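Local coordinates for extracellular protein 11-1 (Passalora fulva, PDB 6ZUS) that is a secreted fungal avirulence effector that binds zinc and probably takes part in recognition by plant resistance proteins, at residues A[29-35]-A[55-60]. Numbering follows the deposited sequence. Where two conformers were deposited one is given.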
# COMPACT_ATOMS: atom_id res chain seq x y z
N CYS A 29 -15.36 8.06 4.69
CA CYS A 29 -14.13 7.40 5.18
C CYS A 29 -13.86 7.88 6.60
O CYS A 29 -14.14 9.06 6.90
CB CYS A 29 -12.88 7.75 4.36
SG CYS A 29 -13.15 7.47 2.60
N SER A 30 -13.30 6.99 7.40
CA SER A 30 -12.87 7.27 8.79
C SER A 30 -11.47 6.71 8.99
O SER A 30 -11.11 5.72 8.29
CB SER A 30 -13.86 6.71 9.79
OG SER A 30 -13.96 5.29 9.75
N TYR A 31 -10.74 7.30 9.93
CA TYR A 31 -9.46 6.80 10.51
C TYR A 31 -9.65 5.32 10.80
O TYR A 31 -8.82 4.50 10.42
CB TYR A 31 -9.08 7.52 11.81
CG TYR A 31 -7.76 7.07 12.41
CD1 TYR A 31 -7.64 5.86 13.07
CD2 TYR A 31 -6.62 7.84 12.27
CE1 TYR A 31 -6.43 5.40 13.55
CE2 TYR A 31 -5.40 7.42 12.76
CZ TYR A 31 -5.31 6.19 13.39
OH TYR A 31 -4.11 5.80 13.85
N ASP A 32 -10.77 5.00 11.44
CA ASP A 32 -11.07 3.62 11.93
C ASP A 32 -11.28 2.66 10.77
O ASP A 32 -10.79 1.53 10.84
CB ASP A 32 -12.28 3.57 12.87
CG ASP A 32 -11.90 3.63 14.35
OD1 ASP A 32 -11.10 4.56 14.74
OD2 ASP A 32 -12.36 2.74 15.12
N SER A 33 -12.07 3.05 9.77
CA SER A 33 -12.34 2.20 8.58
C SER A 33 -11.01 1.94 7.85
O SER A 33 -10.81 0.79 7.41
CB SER A 33 -13.34 2.86 7.65
OG SER A 33 -12.80 4.06 7.04
N LEU A 34 -10.15 2.94 7.76
CA LEU A 34 -8.86 2.81 7.02
C LEU A 34 -7.90 1.95 7.84
O LEU A 34 -7.23 1.07 7.29
CB LEU A 34 -8.30 4.19 6.69
CG LEU A 34 -9.10 4.94 5.62
CD1 LEU A 34 -8.79 6.42 5.57
CD2 LEU A 34 -8.91 4.27 4.28
N TYR A 35 -7.89 2.12 9.17
CA TYR A 35 -7.06 1.25 10.05
C TYR A 35 -7.54 -0.20 9.88
O TYR A 35 -6.69 -1.14 9.80
CB TYR A 35 -7.00 1.83 11.48
CG TYR A 35 -5.59 1.75 12.03
CD1 TYR A 35 -5.07 0.49 12.39
CD2 TYR A 35 -4.75 2.85 12.11
CE1 TYR A 35 -3.78 0.33 12.89
CE2 TYR A 35 -3.44 2.69 12.57
CZ TYR A 35 -2.95 1.43 12.97
OH TYR A 35 -1.65 1.21 13.42
N THR A 55 3.49 1.59 12.30
CA THR A 55 2.17 2.17 12.62
C THR A 55 1.54 2.65 11.31
O THR A 55 2.26 3.21 10.46
CB THR A 55 2.33 3.34 13.61
OG1 THR A 55 2.81 2.74 14.82
CG2 THR A 55 1.03 4.06 13.87
N ALA A 56 0.27 2.33 11.12
CA ALA A 56 -0.48 2.73 9.90
C ALA A 56 -0.88 4.21 10.05
O ALA A 56 -1.22 4.63 11.16
CB ALA A 56 -1.63 1.81 9.70
N ILE A 57 -0.88 4.96 8.95
CA ILE A 57 -1.30 6.38 8.91
C ILE A 57 -2.44 6.53 7.90
O ILE A 57 -2.16 6.58 6.69
CB ILE A 57 -0.09 7.24 8.56
CG1 ILE A 57 1.03 7.03 9.60
CG2 ILE A 57 -0.48 8.71 8.42
CD1 ILE A 57 2.25 7.83 9.30
N PRO A 58 -3.71 6.59 8.36
CA PRO A 58 -4.84 6.98 7.51
C PRO A 58 -4.73 8.41 6.98
O PRO A 58 -4.17 9.31 7.62
CB PRO A 58 -6.10 6.76 8.37
CG PRO A 58 -5.64 5.83 9.46
CD PRO A 58 -4.17 6.18 9.69
N LYS A 59 -5.28 8.64 5.79
CA LYS A 59 -5.31 9.99 5.20
C LYS A 59 -6.60 10.10 4.40
O LYS A 59 -7.03 9.09 3.79
CB LYS A 59 -4.08 10.21 4.34
CG LYS A 59 -3.92 11.63 3.80
CD LYS A 59 -3.19 11.70 2.46
CE LYS A 59 -1.77 11.15 2.49
NZ LYS A 59 -0.94 11.67 1.37
N ILE A 60 -7.17 11.30 4.36
CA ILE A 60 -8.41 11.60 3.57
C ILE A 60 -8.12 12.90 2.82
O ILE A 60 -7.63 13.86 3.45
CB ILE A 60 -9.63 11.68 4.50
CG1 ILE A 60 -9.84 10.39 5.29
CG2 ILE A 60 -10.88 12.08 3.71
CD1 ILE A 60 -10.97 10.46 6.33
O HOH W 1 -1.95 6.57 12.90
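Pro58 lays CG and CD against the phenol of Tyr31 and CB against Leu34. Its CG sits over the middle of that phenol, 3.6 Å from the ring centroid and only 14° off the normal, a CH-pi contact for which the rigid, apolar proline ring is well made. A water links Tyr31 OH to Ala56 O, to which it donates at 2.7 Å. One turn on, Tyr35 lies with a face against Ala56, whose CB approaches off-centre, nearer the rim; a small methyl suits this closeness. The hydroxyl of Tyr35 accepts a hydrogen bond from Ala56 N, 3.2 Å from OH and fairly straight at 161°. Helix 31-40 thus packs on an outermost strand of the four-stranded antiparallel sheet, consistent with a fold shared by a structurally conserved family of fungal effectors. Leu34 points toward the strand, where its buried, branched apolar side chain packs, CB 3.8 Å from CB of Pro58, and also meets Trp13 and Cys76. At the other end, the long branch of Ile60 can reach Cys29: CD1 lies 3.5 Å from Cys29 O, while CG1 meets Leu34 CD1. The disulfide from Cys29 to Cys76 ties the helix's approach to strand 71-86.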